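Long-range contacts in peptidoglycan D,D-transpeptidase MrdA (Pseudomonas aeruginosa, PDB 7KIS), which is a penicillin-binding protein that probably cross-links the peptides of the cell-wall peptidoglycan and is bound here to the diazabicyclooctane inhibitor WCK 5153: residues A332-V342 and K395-M405; Y364-V375 and R383-D391. All coordinates share one frame; numbering follows the deposited sequence.

Contact 1 of 2, residues A332-V342 and K395-M405; sequences AVALAGLDAGV and KLGIDRLHAFM
In the helical part of the penicillin-binding transpeptidase domain, Phe-404 of helix 398-407 packs as a knob into a hole on helix 330-340. The hole is formed by Ala-332, Leu-335, Ala-336 and Asp-339. The two helix segments come within 9.5 Å of each other, axis to axis, with their directions 122° apart. The ring of Phe-404 lies flat on Ala-336. Its centroid is 3.5 Å from Ala-336 CA, only 8° off the ring normal, a CH-pi contact. CG of Phe-404 stands opposite its own backbone N (chi1 -163°), which carries the ring across to the other helix. At the far end of the ring, Phe-404 CZ meets Leu-335 O at 3.5 Å. The next residue, Met-405, is bent at chi2 and chi3, and Met-405 CE rests 3.7 Å from Ala-332 CB. Leu-396, at the end of helix 386-396, fills the next position along helix 330-340. Its CD1 lies 3.6 Å from Ala-340 CB, and its CD2 faces Ala-336 CB. Arg-400 closes the outer end. Ala-340 CB sits over one face of its guanidinium, and Val-342 CG1 is 3.4 Å from Arg-400 NH2. The guanidinium is held side-on by a single acceptor. Leu-396 O takes Arg-400 NE at 2.9 Å, in the carbonyl plane, and Arg-400 NH2 at 3.0 Å, tilted from that plane.

Contact 2 of 2, residues Y364-V375 and R383-D391; sequences YRNWNRYGDGWV and RSNDTYFYD. With C9D ((2S,5R)-1-formyl-N'-[(3R)-pyrrolidine-3-carbonyl]-5-[(sulfooxy)amino]piperidine-2-carbohydrazide), chain C.
The indole of Trp-367 has the ligand C9D over one face, at CAU, and Asn-368 CB over the opposite face. Its edge meets Ser-384 O, Arg-383 NH2 and Asp-386 OD2. Ser-384 to Asp-386 form the SxD motif of the active site, and Trp-367 lines the ligand pocket beside it. A second flat group, the Tyr-390 ring, carries Tyr-364 CB on one face. The ring of Tyr-364 turns its edge toward Tyr-390, with centroids 6.0 Å apart and planes at 59°. Arg-365 O lies at the edge of Tyr-390 and receives a weak hydrogen bond from Tyr-390 OH.

Trp-367 CG stands between its backbone N and carbonyl carbon (chi1 76°), and the indole reaches back to the loop before the helix. There Trp-367 NE1 donates to Arg-383 O at 3.2 Å. The Trp-367 backbone N donates to Asp-386 OD2 at 3.0 Å, on the anti side. In return, Asp-386 N donates to Asn-366 OD1 at 2.7 Å, with an N-H...O angle of 159°. Asp-386 OD2 also takes a weak bond from NAO of C9D, while OD1 pairs with Lys-330, which also bonds Ser-384 OG. The middle residue, Asn-385, is the N-cap of helix 386-396: its OD1 accepts from Tyr-388 N at 3.0 Å. The carboxylate of Asp-372 serves two partners. Its OD1 forms a long salt bridge with Arg-383 NE at 3.5 Å, and its OD2 accepts Asn-385 ND2 at 3.1 Å through the anti lone pair, in the amide plane.

Helix 386-396 is shared: its first turns belong to contact 2 and its last residues to contact 1. The two centres are 18 Å apart. Phe-389 bridges them, with its CE2 3.9 Å from Ala-334 CB and its CD2 4.1 Å from Val-333 CG1. Contact 2 forms part of the C9D pocket. The side chain of Ser-384 is about 3 Å from that of Ser-327, the predicted acylated serine. Contact 1 is farther from the site: the side chain of Val-333 is about 9 Å from that of Ser-327 and about 11 Å from C9D. Helix 330-340, which carries contact 1, starts with Lys-330 next to the active site, three residues after Ser-327.

Contact 1 of 2, residues A332-V342 and K395-M405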
loop_
_atom_site.group_PDB
_atom_site.type_symbol
_atom_site.label_atom_id
_atom_site.label_comp_id
_atom_site.label_asym_id
_atom_site.label_seq_id
_atom_site.Cartn_x
_atom_site.Cartn_y
_atom_site.Cartn_z
ATOM N N ALA A 332 5.941 5.862 -13.127
ATOM C CA ALA A 332 6.676 4.625 -13.365
ATOM C C ALA A 332 6.689 4.265 -14.846
ATOM O O ALA A 332 7.692 3.750 -15.357
ATOM C CB ALA A 332 6.075 3.490 -12.538
ATOM N N VAL A 333 5.587 4.526 -15.552
ATOM C CA VAL A 333 5.557 4.280 -16.990
ATOM C C VAL A 333 6.535 5.202 -17.706
ATOM O O VAL A 333 7.222 4.789 -18.648
ATOM C CB VAL A 333 4.123 4.445 -17.527
ATOM C CG1 VAL A 333 4.074 4.165 -19.021
ATOM C CG2 VAL A 333 3.168 3.531 -16.776
ATOM N N ALA A 334 6.625 6.459 -17.262
ATOM C CA ALA A 334 7.580 7.388 -17.855
ATOM C C ALA A 334 9.009 6.899 -17.660
ATOM O O ALA A 334 9.841 7.002 -18.570
ATOM C CB ALA A 334 7.402 8.782 -17.257
ATOM N N LEU A 335 9.312 6.361 -16.476
ATOM C CA LEU A 335 10.638 5.805 -16.238
ATOM C C LEU A 335 10.881 4.563 -17.083
ATOM O O LEU A 335 12.025 4.280 -17.453
ATOM C CB LEU A 335 10.811 5.483 -14.754
ATOM C CG LEU A 335 11.114 6.669 -13.839
ATOM C CD1 LEU A 335 11.231 6.211 -12.396
ATOM C CD2 LEU A 335 12.383 7.376 -14.284
ATOM N N ALA A 336 9.824 3.806 -17.390
ATOM C CA ALA A 336 9.970 2.660 -18.279
ATOM C C ALA A 336 10.357 3.101 -19.684
ATOM O O ALA A 336 11.213 2.480 -20.325
ATOM C CB ALA A 336 8.679 1.845 -18.308
ATOM N N GLY A 337 9.737 4.175 -20.179
ATOM C CA GLY A 337 10.092 4.678 -21.496
ATOM C C GLY A 337 11.427 5.397 -21.502
ATOM O O GLY A 337 12.209 5.263 -22.449
ATOM N N LEU A 338 11.702 6.178 -20.454
ATOM C CA LEU A 338 12.974 6.890 -20.374
ATOM C C LEU A 338 14.141 5.914 -20.293
ATOM O O LEU A 338 15.216 6.170 -20.849
ATOM C CB LEU A 338 12.976 7.834 -19.171
ATOM C CG LEU A 338 12.192 9.143 -19.307
ATOM C CD1 LEU A 338 11.937 9.759 -17.940
ATOM C CD2 LEU A 338 12.918 10.127 -20.208
ATOM N N ASP A 339 13.947 4.788 -19.602
ATOM C CA ASP A 339 15.015 3.804 -19.469
ATOM C C ASP A 339 15.310 3.127 -20.801
ATOM O O ASP A 339 16.475 2.958 -21.172
ATOM C CB ASP A 339 14.640 2.768 -18.409
ATOM C CG ASP A 339 15.816 1.917 -17.981
ATOM O OD1 ASP A 339 16.821 2.484 -17.505
ATOM O OD2 ASP A 339 15.733 0.677 -18.117
ATOM N N ALA A 340 14.266 2.728 -21.531
ATOM C CA ALA A 340 14.464 2.067 -22.815
ATOM C C ALA A 340 15.064 2.995 -23.862
ATOM O O ALA A 340 15.679 2.513 -24.819
ATOM C CB ALA A 340 13.140 1.498 -23.326
ATOM N N GLY A 341 14.899 4.307 -23.708
ATOM C CA GLY A 341 15.380 5.256 -24.687
ATOM C C GLY A 341 14.367 5.660 -25.734
ATOM O O GLY A 341 14.706 6.448 -26.628
ATOM N N VAL A 342 13.137 5.149 -25.657
ATOM C CA VAL A 342 12.111 5.517 -26.623
ATOM C C VAL A 342 11.642 6.953 -26.429
ATOM O O VAL A 342 11.112 7.561 -27.367
ATOM C CB VAL A 342 10.930 4.532 -26.538
ATOM C CG1 VAL A 342 11.418 3.114 -26.784
ATOM C CG2 VAL A 342 10.250 4.624 -25.184
ATOM N N LYS A 395 5.578 2.953 -28.305
ATOM C CA LYS A 395 6.975 2.823 -28.702
ATOM C C LYS A 395 7.775 1.927 -27.769
ATOM O O LYS A 395 8.901 1.552 -28.113
ATOM C CB LYS A 395 7.631 4.203 -28.775
ATOM C CG LYS A 395 6.999 5.133 -29.791
ATOM C CD LYS A 395 7.933 6.277 -30.139
ATOM C CE LYS A 395 7.834 7.398 -29.122
ATOM N NZ LYS A 395 7.023 8.531 -29.641
ATOM N N LEU A 396 7.225 1.564 -26.615
ATOM C CA LEU A 396 7.929 0.741 -25.643
ATOM C C LEU A 396 7.608 -0.740 -25.780
ATOM O O LEU A 396 8.504 -1.578 -25.655
ATOM C CB LEU A 396 7.584 1.204 -24.222
ATOM C CG LEU A 396 8.158 0.424 -23.037
ATOM C CD1 LEU A 396 9.663 0.605 -22.954
ATOM C CD2 LEU A 396 7.499 0.856 -21.736
ATOM N N GLY A 397 6.352 -1.081 -26.020
ATOM C CA GLY A 397 5.984 -2.476 -26.120
ATOM C C GLY A 397 5.646 -3.050 -24.762
ATOM O O GLY A 397 6.227 -2.687 -23.736
ATOM N N ILE A 398 4.693 -3.988 -24.756
ATOM C CA ILE A 398 4.255 -4.577 -23.488
ATOM C C ILE A 398 5.286 -5.555 -22.946
ATOM O O ILE A 398 5.303 -5.843 -21.749
ATOM C CB ILE A 398 2.868 -5.243 -23.635
ATOM C CG1 ILE A 398 2.245 -5.429 -22.258
ATOM C CG2 ILE A 398 2.986 -6.579 -24.345
ATOM C CD1 ILE A 398 2.412 -4.232 -21.353
ATOM N N ASP A 399 6.161 -6.061 -23.808
ATOM C CA ASP A 399 7.209 -6.962 -23.345
ATOM C C ASP A 399 8.159 -6.258 -22.383
ATOM O O ASP A 399 8.536 -6.815 -21.344
ATOM C CB ASP A 399 7.982 -7.527 -24.540
ATOM C CG ASP A 399 7.209 -8.591 -25.303
ATOM O OD1 ASP A 399 6.419 -9.330 -24.675
ATOM O OD2 ASP A 399 7.415 -8.712 -26.524
ATOM N N ARG A 400 8.565 -5.037 -22.720
ATOM C CA ARG A 400 9.467 -4.274 -21.876
ATOM C C ARG A 400 8.721 -3.378 -20.894
ATOM O O ARG A 400 9.348 -2.824 -19.983
ATOM C CB ARG A 400 10.397 -3.411 -22.731
ATOM C CG ARG A 400 11.208 -4.166 -23.768
ATOM C CD ARG A 400 12.085 -3.216 -24.577
ATOM N NE ARG A 400 11.316 -2.141 -25.201
ATOM C CZ ARG A 400 11.834 -1.224 -26.012
ATOM N NH1 ARG A 400 13.127 -1.248 -26.306
ATOM N NH2 ARG A 400 11.060 -0.284 -26.538
ATOM N N LEU A 401 7.400 -3.234 -21.052
ATOM C CA LEU A 401 6.596 -2.505 -20.076
ATOM C C LEU A 401 6.271 -3.381 -18.873
ATOM O O LEU A 401 6.525 -2.992 -17.728
ATOM C CB LEU A 401 5.313 -1.968 -20.725
ATOM C CG LEU A 401 4.304 -1.263 -19.808
ATOM C CD1 LEU A 401 4.977 -0.104 -19.093
ATOM C CD2 LEU A 401 3.097 -0.769 -20.596
ATOM N N HIS A 402 5.699 -4.565 -19.117
ATOM C CA HIS A 402 5.413 -5.492 -18.026
ATOM C C HIS A 402 6.671 -5.838 -17.242
ATOM O O HIS A 402 6.608 -6.036 -16.024
ATOM C CB HIS A 402 4.759 -6.761 -18.574
ATOM C CG HIS A 402 5.018 -7.985 -17.750
ATOM N ND1 HIS A 402 4.217 -8.352 -16.689
ATOM C CD2 HIS A 402 5.984 -8.930 -17.836
ATOM C CE1 HIS A 402 4.681 -9.468 -16.155
ATOM N NE2 HIS A 402 5.753 -9.839 -16.831
ATOM N N ALA A 403 7.819 -5.914 -17.920
ATOM C CA ALA A 403 9.070 -6.212 -17.233
ATOM C C ALA A 403 9.494 -5.068 -16.318
ATOM O O ALA A 403 10.008 -5.303 -15.220
ATOM C CB ALA A 403 10.166 -6.516 -18.253
ATOM N N PHE A 404 9.289 -3.821 -16.755
ATOM C CA PHE A 404 9.698 -2.680 -15.942
ATOM C C PHE A 404 8.762 -2.472 -14.757
ATOM O O PHE A 404 9.217 -2.276 -13.623
ATOM C CB PHE A 404 9.763 -1.417 -16.802
ATOM C CG PHE A 404 10.550 -0.299 -16.178
ATOM C CD1 PHE A 404 9.952 0.573 -15.282
ATOM C CD2 PHE A 404 11.888 -0.123 -16.484
ATOM C CE1 PHE A 404 10.674 1.599 -14.706
ATOM C CE2 PHE A 404 12.616 0.903 -15.912
ATOM C CZ PHE A 404 12.007 1.765 -15.021
ATOM N N MET A 405 7.449 -2.509 -14.997
ATOM C CA MET A 405 6.497 -2.344 -13.906
ATOM C C MET A 405 6.530 -3.511 -12.930
ATOM O O MET A 405 6.071 -3.363 -11.793
ATOM C CB MET A 405 5.082 -2.162 -14.462
ATOM C CG MET A 405 4.956 -1.018 -15.456
ATOM S SD MET A 405 5.321 0.588 -14.723
ATOM C CE MET A 405 3.817 0.891 -13.800
#

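Contact 2 of 2, residues Y364-V375 and R383-D391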
loop_
_atom_site.group_PDB
_atom_site.type_symbol
_atom_site.label_atom_id
_atom_site.label_comp_id
_atom_site.label_asym_id
_atom_site.label_seq_id
_atom_site.Cartn_x
_atom_site.Cartn_y
_atom_site.Cartn_z
ATOM N N TYR A 364 -7.758 6.943 -29.461
ATOM C CA TYR A 364 -7.674 6.780 -28.011
ATOM C C TYR A 364 -7.634 8.168 -27.384
ATOM O O TYR A 364 -6.625 8.872 -27.487
ATOM C CB TYR A 364 -6.445 5.961 -27.623
ATOM C CG TYR A 364 -6.443 4.568 -28.205
ATOM C CD1 TYR A 364 -6.034 4.343 -29.513
ATOM C CD2 TYR A 364 -6.857 3.479 -27.450
ATOM C CE1 TYR A 364 -6.036 3.075 -30.052
ATOM C CE2 TYR A 364 -6.860 2.204 -27.982
ATOM C CZ TYR A 364 -6.449 2.009 -29.284
ATOM O OH TYR A 364 -6.450 0.744 -29.823
ATOM N N ARG A 365 -8.728 8.559 -26.739
ATOM C CA ARG A 365 -8.977 9.960 -26.442
ATOM C C ARG A 365 -8.391 10.370 -25.096
ATOM O O ARG A 365 -8.292 9.567 -24.165
ATOM C CB ARG A 365 -10.480 10.242 -26.475
ATOM C CG ARG A 365 -11.110 9.833 -27.792
ATOM C CD ARG A 365 -12.588 10.162 -27.867
ATOM N NE ARG A 365 -13.052 10.148 -29.253
ATOM C CZ ARG A 365 -12.897 11.159 -30.102
ATOM N NH1 ARG A 365 -13.346 11.060 -31.348
ATOM N NH2 ARG A 365 -12.299 12.275 -29.708
ATOM N N ASN A 366 -7.992 11.636 -25.014
ATOM C CA ASN A 366 -7.442 12.223 -23.803
ATOM C C ASN A 366 -8.572 12.631 -22.863
ATOM O O ASN A 366 -9.706 12.870 -23.286
ATOM C CB ASN A 366 -6.571 13.433 -24.152
ATOM C CG ASN A 366 -5.628 13.829 -23.029
ATOM O OD1 ASN A 366 -5.140 12.983 -22.281
ATOM N ND2 ASN A 366 -5.359 15.126 -22.916
ATOM N N TRP A 367 -8.254 12.705 -21.566
ATOM C CA TRP A 367 -9.258 13.147 -20.605
ATOM C C TRP A 367 -9.685 14.587 -20.852
ATOM O O TRP A 367 -10.796 14.968 -20.467
ATOM C CB TRP A 367 -8.739 12.990 -19.172
ATOM C CG TRP A 367 -7.741 14.034 -18.754
ATOM C CD1 TRP A 367 -6.381 13.941 -18.820
ATOM C CD2 TRP A 367 -8.027 15.327 -18.201
ATOM N NE1 TRP A 367 -5.802 15.095 -18.347
ATOM C CE2 TRP A 367 -6.791 15.961 -17.962
ATOM C CE3 TRP A 367 -9.207 16.009 -17.891
ATOM C CZ2 TRP A 367 -6.703 17.244 -17.425
ATOM C CZ3 TRP A 367 -9.117 17.283 -17.358
ATOM C CH2 TRP A 367 -7.874 17.887 -17.131
ATOM N N ASN A 368 -8.840 15.387 -21.497
ATOM C CA ASN A 368 -9.228 16.701 -21.996
ATOM C C ASN A 368 -9.431 16.588 -23.501
ATOM O O ASN A 368 -8.469 16.403 -24.254
ATOM C CB ASN A 368 -8.173 17.752 -21.658
ATOM C CG ASN A 368 -8.525 19.125 -22.195
ATOM O OD1 ASN A 368 -9.700 19.467 -22.335
ATOM N ND2 ASN A 368 -7.506 19.920 -22.501
ATOM N N ARG A 369 -10.690 16.698 -23.932
ATOM C CA ARG A 369 -11.050 16.419 -25.320
ATOM C C ARG A 369 -10.289 17.306 -26.297
ATOM O O ARG A 369 -9.945 16.859 -27.399
ATOM C CB ARG A 369 -12.558 16.561 -25.513
ATOM C CG ARG A 369 -13.293 15.222 -25.564
ATOM C CD ARG A 369 -12.799 14.281 -24.467
ATOM N NE ARG A 369 -13.462 12.981 -24.489
ATOM C CZ ARG A 369 -13.284 12.037 -23.569
ATOM N NH1 ARG A 369 -12.459 12.250 -22.552
ATOM N NH2 ARG A 369 -13.928 10.882 -23.664
ATOM N N TYR A 370 -10.011 18.551 -25.923
ATOM C CA TYR A 370 -9.462 19.519 -26.861
ATOM C C TYR A 370 -7.939 19.535 -26.882
ATOM O O TYR A 370 -7.355 20.302 -27.655
ATOM C CB TYR A 370 -9.973 20.924 -26.524
ATOM C CG TYR A 370 -11.456 20.999 -26.231
ATOM C CD1 TYR A 370 -11.924 21.616 -25.077
ATOM C CD2 TYR A 370 -12.389 20.465 -27.112
ATOM C CE1 TYR A 370 -13.278 21.691 -24.805
ATOM C CE2 TYR A 370 -13.744 20.536 -26.849
ATOM C CZ TYR A 370 -14.183 21.150 -25.696
ATOM O OH TYR A 370 -15.531 21.221 -25.436
ATOM N N GLY A 371 -7.286 18.730 -26.054
ATOM C CA GLY A 371 -5.853 18.553 -26.145
ATOM C C GLY A 371 -5.076 19.536 -25.286
ATOM O O GLY A 371 -5.567 20.591 -24.886
ATOM N N ASP A 372 -3.826 19.173 -25.011
ATOM C CA ASP A 372 -2.919 20.020 -24.252
ATOM C C ASP A 372 -1.823 20.627 -25.115
ATOM O O ASP A 372 -0.946 21.316 -24.584
ATOM C CB ASP A 372 -2.292 19.227 -23.098
ATOM C CG ASP A 372 -3.194 19.163 -21.881
ATOM O OD1 ASP A 372 -3.682 20.228 -21.445
ATOM O OD2 ASP A 372 -3.418 18.049 -21.362
ATOM N N GLY A 373 -1.846 20.387 -26.425
ATOM C CA GLY A 373 -0.792 20.890 -27.284
ATOM C C GLY A 373 0.460 20.034 -27.184
ATOM O O GLY A 373 0.402 18.825 -26.954
ATOM N N TRP A 374 1.610 20.679 -27.361
ATOM C CA TRP A 374 2.879 19.986 -27.199
ATOM C C TRP A 374 3.112 19.694 -25.723
ATOM O O TRP A 374 3.038 20.596 -24.882
ATOM C CB TRP A 374 4.024 20.826 -27.760
ATOM C CG TRP A 374 3.920 21.090 -29.231
ATOM C CD1 TRP A 374 3.532 22.252 -29.828
ATOM C CD2 TRP A 374 4.213 20.173 -30.291
ATOM N NE1 TRP A 374 3.562 22.116 -31.194
ATOM C CE2 TRP A 374 3.979 20.848 -31.505
ATOM C CE3 TRP A 374 4.647 18.845 -30.334
ATOM C CZ2 TRP A 374 4.166 20.243 -32.746
ATOM C CZ3 TRP A 374 4.839 18.247 -31.567
ATOM C CH2 TRP A 374 4.594 18.945 -32.755
ATOM N N VAL A 375 3.394 18.435 -25.402
ATOM C CA VAL A 375 3.640 18.020 -24.028
ATOM C C VAL A 375 4.966 17.278 -23.964
ATOM O O VAL A 375 5.327 16.536 -24.886
ATOM C CB VAL A 375 2.489 17.148 -23.469
ATOM C CG1 VAL A 375 1.150 17.854 -23.639
ATOM C CG2 VAL A 375 2.459 15.782 -24.135
ATOM N N ARG A 383 -0.022 17.482 -15.751
ATOM C CA ARG A 383 -1.334 17.532 -16.374
ATOM C C ARG A 383 -1.940 16.154 -16.584
ATOM O O ARG A 383 -3.104 16.064 -16.986
ATOM C CB ARG A 383 -1.267 18.267 -17.720
ATOM C CG ARG A 383 -1.105 19.771 -17.588
ATOM C CD ARG A 383 -2.186 20.522 -18.349
ATOM N NE ARG A 383 -3.530 20.114 -17.948
ATOM C CZ ARG A 383 -4.173 20.594 -16.889
ATOM N NH1 ARG A 383 -3.598 21.504 -16.115
ATOM N NH2 ARG A 383 -5.395 20.166 -16.602
ATOM N N SER A 384 -1.196 15.093 -16.294
ATOM C CA SER A 384 -1.599 13.711 -16.551
ATOM C C SER A 384 -2.235 13.571 -17.933
ATOM O O SER A 384 -3.404 13.212 -18.086
ATOM C CB SER A 384 -2.547 13.216 -15.460
ATOM O OG SER A 384 -2.816 11.832 -15.620
ATOM N N ASN A 385 -1.425 13.835 -18.952
ATOM C CA ASN A 385 -1.877 13.691 -20.327
ATOM C C ASN A 385 -1.881 12.216 -20.711
ATOM O O ASN A 385 -0.920 11.492 -20.435
ATOM C CB ASN A 385 -0.978 14.495 -21.266
ATOM C CG ASN A 385 -1.540 14.590 -22.672
ATOM O OD1 ASN A 385 -1.295 13.719 -23.507
ATOM N ND2 ASN A 385 -2.304 15.646 -22.940
ATOM N N ASP A 386 -2.963 11.768 -21.348
ATOM C CA ASP A 386 -3.056 10.362 -21.719
ATOM C C ASP A 386 -2.357 10.068 -23.039
ATOM O O ASP A 386 -1.791 8.983 -23.203
ATOM C CB ASP A 386 -4.521 9.924 -21.789
ATOM C CG ASP A 386 -5.243 10.079 -20.463
ATOM O OD1 ASP A 386 -4.679 9.674 -19.426
ATOM O OD2 ASP A 386 -6.373 10.610 -20.455
ATOM N N THR A 387 -2.386 11.011 -23.985
ATOM C CA THR A 387 -1.785 10.766 -25.293
ATOM C C THR A 387 -0.274 10.591 -25.185
ATOM O O THR A 387 0.315 9.788 -25.919
ATOM C CB THR A 387 -2.128 11.907 -26.252
ATOM O OG1 THR A 387 -1.654 13.147 -25.715
ATOM C CG2 THR A 387 -3.632 11.989 -26.449
ATOM N N TYR A 388 0.369 11.341 -24.285
ATOM C CA TYR A 388 1.806 11.182 -24.078
ATOM C C TYR A 388 2.147 9.756 -23.668
ATOM O O TYR A 388 3.112 9.170 -24.170
ATOM C CB TYR A 388 2.294 12.178 -23.024
ATOM C CG TYR A 388 3.778 12.109 -22.710
ATOM C CD1 TYR A 388 4.279 11.173 -21.811
ATOM C CD2 TYR A 388 4.671 12.998 -23.292
ATOM C CE1 TYR A 388 5.627 11.115 -21.516
ATOM C CE2 TYR A 388 6.022 12.947 -23.000
ATOM C CZ TYR A 388 6.494 12.003 -22.112
ATOM O OH TYR A 388 7.838 11.948 -21.819
ATOM N N PHE A 389 1.366 9.183 -22.753
ATOM C CA PHE A 389 1.617 7.821 -22.305
ATOM C C PHE A 389 0.986 6.785 -23.224
ATOM O O PHE A 389 1.440 5.635 -23.241
ATOM C CB PHE A 389 1.126 7.650 -20.866
ATOM C CG PHE A 389 1.838 8.537 -19.883
ATOM C CD1 PHE A 389 1.370 9.811 -19.615
ATOM C CD2 PHE A 389 2.989 8.106 -19.246
ATOM C CE1 PHE A 389 2.026 10.636 -18.720
ATOM C CE2 PHE A 389 3.650 8.926 -18.352
ATOM C CZ PHE A 389 3.167 10.193 -18.089
ATOM N N TYR A 390 -0.052 7.162 -23.977
ATOM C CA TYR A 390 -0.466 6.350 -25.115
ATOM C C TYR A 390 0.693 6.171 -26.087
ATOM O O TYR A 390 0.993 5.055 -26.525
ATOM C CB TYR A 390 -1.653 7.003 -25.827
ATOM C CG TYR A 390 -2.982 6.900 -25.113
ATOM C CD1 TYR A 390 -3.265 5.837 -24.265
ATOM C CD2 TYR A 390 -3.962 7.867 -25.300
ATOM C CE1 TYR A 390 -4.487 5.745 -23.619
ATOM C CE2 TYR A 390 -5.182 7.785 -24.660
ATOM C CZ TYR A 390 -5.442 6.724 -23.821
ATOM O OH TYR A 390 -6.660 6.647 -23.185
ATOM N N ASP A 391 1.357 7.278 -26.430
ATOM C CA ASP A 391 2.482 7.233 -27.357
ATOM C C ASP A 391 3.688 6.534 -26.736
ATOM O O ASP A 391 4.405 5.797 -27.423
ATOM C CB ASP A 391 2.843 8.653 -27.792
ATOM C CG ASP A 391 4.030 8.694 -28.729
ATOM O OD1 ASP A 391 3.849 8.423 -29.934
ATOM O OD2 ASP A 391 5.144 9.008 -28.261
HETATM O OAF C9D C . -7.097 13.867 -10.043
HETATM S SAY C9D C . -7.408 13.889 -11.531
HETATM O OAD C9D C . -8.901 13.983 -11.763
HETATM O OAE C9D C . -6.699 15.151 -11.970
HETATM O OAR C9D C . -6.770 12.523 -12.311
HETATM N NAQ C9D C . -6.305 12.930 -13.609
HETATM C CAU C9D C . -7.164 12.306 -14.696
HETATM C CAJ C9D C . -8.364 11.695 -14.076
HETATM C CB C9D C . -9.166 10.903 -15.030
HETATM C CAM C9D C . -6.325 11.312 -15.502
HETATM N N C9D C . -6.884 9.907 -15.512
HETATM C CAG C9D C . -6.100 8.833 -14.901
HETATM O OAA C9D C . -6.656 7.941 -14.341
HETATM C CA C9D C . -8.383 9.727 -15.606
HETATM C C C9D C . -8.801 9.553 -17.057
HETATM O O C9D C . -9.951 9.466 -17.316
HETATM N NAP C9D C . -7.800 9.500 -18.149
HETATM N NAO C9D C . -8.294 9.340 -19.472
HETATM C CAS C9D C . -9.008 8.118 -19.842
HETATM O OAB C9D C . -9.170 7.249 -19.048
HETATM C CAV C9D C . -9.573 7.964 -21.306
HETATM C CAI C9D C . -10.261 9.319 -21.699
HETATM C CAH C9D C . -11.819 9.029 -21.638
HETATM N NAN C9D C . -11.925 7.708 -21.880
HETATM C CAL C9D C . -10.551 7.016 -21.304
#